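Local coordinates for protein quinoline 2-oxidoreductase large subunit (Pseudomonas putida, PDB 1T3Q) that binds the molybdenum ion and pterin cytosine dinucleotide as the large subunit of quinoline 2-oxidoreductase, and probably carries out the hydroxylation of quinoline, at residues Leu37-Met42 with Gly205-Tyr210; Arg565-Gln570 with Asp621-Ala626. All blocks are in the same frame, centred on the assembly; numbering follows the deposited sequence.

In the fold
Interaction 1 comes first along the chain and closes before interaction 2 opens; their centres lie 40 Å apart, their nearest atoms about 23 Å, and they do not touch. Interaction 1 sets the loop before strand 43-49, in the a/b hammerhead domain, on strand 205-211 of the first molybdopterin-binding domain; both strands belong to one seven-stranded mixed beta-sheet, which thus joins the two domains. Interaction 2 lies wholly within the second molybdopterin-binding domain, where helix 549-576 meets the lead-in to strand 625-629, the outermost strand within this chain of a four-stranded beta-sheet. That strand also faces the second copy of this protein, which places interaction 2 by the subunit interface.

Interaction 1 of 2, residues Leu37-Met42 with Gly205-Tyr210; sequences LVLSGM and GAVAQY
L37, L39 and M42 meet V207 where the loop leading into strand 43-49 lies over one face of the seven-stranded mixed sheet, on strand 205-211. The tight part is apolar. V207 sends CG1 past the side chain of L39, the two running in opposite directions, and this methyl comes within 3.8 Å of L39 CD1. L37 crosses V207 obliquely: chi1 (-178°) sets CG anti to the backbone N, and from there CD2 reaches 4.0 Å from V207 CB. M42 SD adds a looser touch on V207 CG1 at 4.4 Å. W220 of the neighbouring strand 216-221 packs against both leucines, and R280 of strand 279-282 against V207 and M42, so the patch extends over three strands. Toward Q209 the contact slackens and turns polar. The extended Q209 side chain runs past L39 at a slant, OE1 lying 4.1 Å from L39 CD1, and a water bridges the remaining distance to the loop. L39 to M42 form a type II beta turn, and M42 N bonds back to L39 O at 3.1 Å. At the corner of this turn the water donates one proton to S40 O (2.8 Å) and the other to Q209 OE1 (2.9 Å).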
# COMPACT_ATOMS: atom_id res chain seq x y z
N LEU B 37 5.51 -8.47 -4.03
CA LEU B 37 5.42 -7.38 -3.07
C LEU B 37 6.79 -6.90 -2.59
O LEU B 37 7.67 -7.70 -2.30
CB LEU B 37 4.58 -7.82 -1.86
CG LEU B 37 4.34 -6.76 -0.77
CD1 LEU B 37 3.38 -5.70 -1.28
CD2 LEU B 37 3.75 -7.43 0.47
N VAL B 38 6.95 -5.59 -2.54
CA VAL B 38 8.20 -4.98 -2.09
C VAL B 38 7.91 -4.02 -0.95
O VAL B 38 7.13 -3.08 -1.10
CB VAL B 38 8.90 -4.20 -3.22
CG1 VAL B 38 10.13 -3.46 -2.67
CG2 VAL B 38 9.34 -5.17 -4.33
N LEU B 39 8.53 -4.26 0.20
CA LEU B 39 8.36 -3.40 1.36
C LEU B 39 9.73 -2.91 1.82
O LEU B 39 10.71 -3.66 1.79
CB LEU B 39 7.68 -4.15 2.51
CG LEU B 39 6.25 -4.65 2.30
CD1 LEU B 39 5.75 -5.26 3.59
CD2 LEU B 39 5.35 -3.49 1.87
N SER B 40 9.80 -1.65 2.22
CA SER B 40 11.04 -1.04 2.67
C SER B 40 11.64 -1.80 3.86
O SER B 40 10.92 -2.17 4.79
CB SER B 40 10.80 0.42 3.05
OG SER B 40 12.00 1.03 3.50
N GLY B 41 12.95 -2.04 3.80
CA GLY B 41 13.63 -2.73 4.88
C GLY B 41 13.28 -4.20 5.02
O GLY B 41 13.67 -4.85 5.99
N MET B 42 12.56 -4.72 4.04
CA MET B 42 12.12 -6.11 4.03
C MET B 42 13.25 -7.13 4.20
O MET B 42 14.26 -7.08 3.49
CB MET B 42 11.38 -6.37 2.71
CG MET B 42 10.62 -7.66 2.62
SD MET B 42 9.60 -7.61 1.14
CE MET B 42 10.83 -7.50 -0.13
N GLY B 205 3.42 -18.38 0.19
CA GLY B 205 4.22 -17.24 0.58
C GLY B 205 3.44 -16.28 1.44
O GLY B 205 2.21 -16.27 1.41
N ALA B 206 4.15 -15.48 2.22
CA ALA B 206 3.53 -14.50 3.08
C ALA B 206 4.57 -13.47 3.50
O ALA B 206 5.76 -13.77 3.57
CB ALA B 206 2.92 -15.18 4.30
N VAL B 207 4.10 -12.25 3.77
CA VAL B 207 4.97 -11.16 4.20
C VAL B 207 4.25 -10.45 5.33
O VAL B 207 3.10 -10.04 5.18
CB VAL B 207 5.23 -10.14 3.05
CG1 VAL B 207 6.15 -9.04 3.54
CG2 VAL B 207 5.83 -10.85 1.85
N ALA B 208 4.93 -10.31 6.47
CA ALA B 208 4.33 -9.64 7.61
C ALA B 208 5.03 -8.32 7.90
O ALA B 208 6.24 -8.20 7.74
CB ALA B 208 4.41 -10.54 8.85
N GLN B 209 4.26 -7.33 8.31
CA GLN B 209 4.80 -6.03 8.65
C GLN B 209 4.18 -5.59 9.96
O GLN B 209 3.00 -5.24 10.02
CB GLN B 209 4.48 -5.00 7.56
CG GLN B 209 5.09 -3.62 7.83
CD GLN B 209 4.81 -2.64 6.71
OE1 GLN B 209 5.74 -2.04 6.15
NE2 GLN B 209 3.54 -2.46 6.38
N TYR B 210 4.98 -5.64 11.02
CA TYR B 210 4.51 -5.22 12.33
C TYR B 210 5.07 -3.84 12.63
O TYR B 210 6.27 -3.61 12.46
CB TYR B 210 4.98 -6.20 13.41
CG TYR B 210 4.41 -5.86 14.76
CD1 TYR B 210 3.13 -6.27 15.12
CD2 TYR B 210 5.13 -5.07 15.67
CE1 TYR B 210 2.57 -5.90 16.35
CE2 TYR B 210 4.59 -4.70 16.89
CZ TYR B 210 3.31 -5.12 17.23
OH TYR B 210 2.75 -4.75 18.43
O HOH W 1 8.51 -1.24 5.88

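Interaction 2 of 2, residues Arg565-Gln570 with Asp621-Ala626; sequences RERVKQ and DATLEA
The guanidinium of R567 has the D621 carboxylate stacked over one face, the two planes 30° apart, with OD1 displaced toward the rim; T623 O and a water lie round its edge. The arginine reaches from helix 549-576 to an Asx turn, D621 to T623, that leads into strand 625-629, the outermost strand within this chain of a four-stranded sheet. Its CG stands anti to the carbonyl carbon (chi1 -70°) and the chain is extended from CG to NE, which carries the guanidinium across to the turn. R567 NH1 is 3.7 Å from D621 OD1, a long salt bridge in which no N-H points at the oxygen, and the same OD1 pairs with R559 of the second subunit. The directed bond is R567 NH2 to T623 O, 2.8 Å, slightly bent and arriving from above the carbonyl plane. NH2 also gives a bond, in the guanidinium plane, to a water that lies within hydrogen-bonding distance of E625 O. Replacing R567 by an alanine would probably leave T623 O without this donor and D621 without one of its positive partners. Nearer the helix, R567 CB touches L624 CD2 at 4.0 Å. V568 CG2 meets the same methyl, its side chain crossing that of L624 at about a right angle; V605 and V606 of helix 602-611 continue this apolar layer. A second water joins Q570 NE2 to D621 N. The carboxylate is held from its other oxygen: D621 OD2 accepts T623 N at 3.2 Å and, on its syn side, T623 OG1 at 2.7 Å, both donors coming from the same face of its plane.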
# COMPACT_ATOMS: atom_id res chain seq x y z
N ARG B 565 -31.01 -1.81 -2.17
CA ARG B 565 -31.95 -1.78 -3.28
C ARG B 565 -33.32 -1.36 -2.75
O ARG B 565 -33.99 -0.52 -3.35
CB ARG B 565 -32.07 -3.16 -3.94
CG ARG B 565 -33.11 -3.23 -5.07
CD ARG B 565 -33.06 -4.55 -5.84
NE ARG B 565 -33.54 -5.68 -5.05
CZ ARG B 565 -33.61 -6.93 -5.50
NH1 ARG B 565 -34.07 -7.89 -4.71
NH2 ARG B 565 -33.21 -7.22 -6.73
N GLU B 566 -33.73 -1.93 -1.63
CA GLU B 566 -35.02 -1.59 -1.03
C GLU B 566 -35.12 -0.11 -0.70
O GLU B 566 -36.16 0.50 -0.88
CB GLU B 566 -35.28 -2.43 0.23
CG GLU B 566 -35.62 -3.87 -0.08
CD GLU B 566 -36.91 -3.99 -0.89
OE1 GLU B 566 -37.05 -4.97 -1.65
OE2 GLU B 566 -37.77 -3.09 -0.76
N ARG B 567 -34.03 0.48 -0.22
CA ARG B 567 -34.05 1.90 0.13
C ARG B 567 -34.19 2.74 -1.13
O ARG B 567 -34.81 3.81 -1.11
CB ARG B 567 -32.79 2.26 0.92
CG ARG B 567 -32.83 1.64 2.31
CD ARG B 567 -31.51 1.72 3.07
NE ARG B 567 -31.59 0.96 4.31
CZ ARG B 567 -30.54 0.61 5.05
NH1 ARG B 567 -30.71 -0.09 6.16
NH2 ARG B 567 -29.31 0.95 4.67
N VAL B 568 -33.64 2.26 -2.24
CA VAL B 568 -33.75 2.98 -3.51
C VAL B 568 -35.21 2.87 -3.98
O VAL B 568 -35.78 3.83 -4.49
CB VAL B 568 -32.79 2.38 -4.58
CG1 VAL B 568 -33.13 2.94 -5.96
CG2 VAL B 568 -31.34 2.74 -4.24
N LYS B 569 -35.81 1.70 -3.79
CA LYS B 569 -37.20 1.48 -4.20
C LYS B 569 -38.15 2.36 -3.38
O LYS B 569 -39.12 2.90 -3.91
CB LYS B 569 -37.58 0.00 -4.04
CG LYS B 569 -36.89 -0.92 -5.04
CD LYS B 569 -36.91 -2.38 -4.61
CE LYS B 569 -38.32 -2.94 -4.51
NZ LYS B 569 -38.34 -4.37 -4.09
N GLN B 570 -37.85 2.51 -2.09
CA GLN B 570 -38.67 3.33 -1.21
C GLN B 570 -38.64 4.80 -1.63
O GLN B 570 -39.67 5.47 -1.62
CB GLN B 570 -38.17 3.22 0.23
CG GLN B 570 -38.25 1.82 0.79
CD GLN B 570 -37.64 1.70 2.16
OE1 GLN B 570 -37.52 0.61 2.71
NE2 GLN B 570 -37.24 2.83 2.73
N ASP B 621 -34.24 5.77 5.72
CA ASP B 621 -32.86 5.60 6.16
C ASP B 621 -32.06 5.76 4.86
O ASP B 621 -31.99 4.84 4.04
CB ASP B 621 -32.63 4.22 6.77
CG ASP B 621 -31.23 4.06 7.36
OD1 ASP B 621 -30.98 3.06 8.05
OD2 ASP B 621 -30.39 4.95 7.12
N ALA B 622 -31.47 6.93 4.69
CA ALA B 622 -30.71 7.24 3.48
C ALA B 622 -29.38 6.49 3.31
O ALA B 622 -28.69 6.68 2.31
CB ALA B 622 -30.48 8.74 3.40
N THR B 623 -29.02 5.64 4.26
CA THR B 623 -27.77 4.89 4.16
C THR B 623 -27.79 3.96 2.94
O THR B 623 -28.62 3.05 2.88
CB THR B 623 -27.54 4.02 5.40
OG1 THR B 623 -27.72 4.81 6.59
CG2 THR B 623 -26.12 3.47 5.39
N LEU B 624 -26.89 4.19 1.99
CA LEU B 624 -26.84 3.33 0.81
C LEU B 624 -25.66 2.37 0.76
O LEU B 624 -25.12 2.07 -0.31
CB LEU B 624 -26.91 4.16 -0.48
CG LEU B 624 -28.28 4.76 -0.83
CD1 LEU B 624 -28.24 5.30 -2.26
CD2 LEU B 624 -29.38 3.71 -0.71
N GLU B 625 -25.25 1.88 1.93
CA GLU B 625 -24.18 0.91 2.05
C GLU B 625 -24.65 -0.03 3.16
O GLU B 625 -25.06 0.42 4.23
CB GLU B 625 -22.85 1.57 2.46
CG GLU B 625 -21.69 0.58 2.54
CD GLU B 625 -20.32 1.25 2.62
OE1 GLU B 625 -19.31 0.52 2.66
OE2 GLU B 625 -20.26 2.50 2.63
N ALA B 626 -24.62 -1.33 2.88
CA ALA B 626 -25.08 -2.31 3.86
C ALA B 626 -24.27 -3.59 3.82
O ALA B 626 -23.64 -3.90 2.80
CB ALA B 626 -26.56 -2.62 3.62
O HOH W 2 -26.92 -0.10 6.07
O HOH W 3 -35.63 3.29 4.83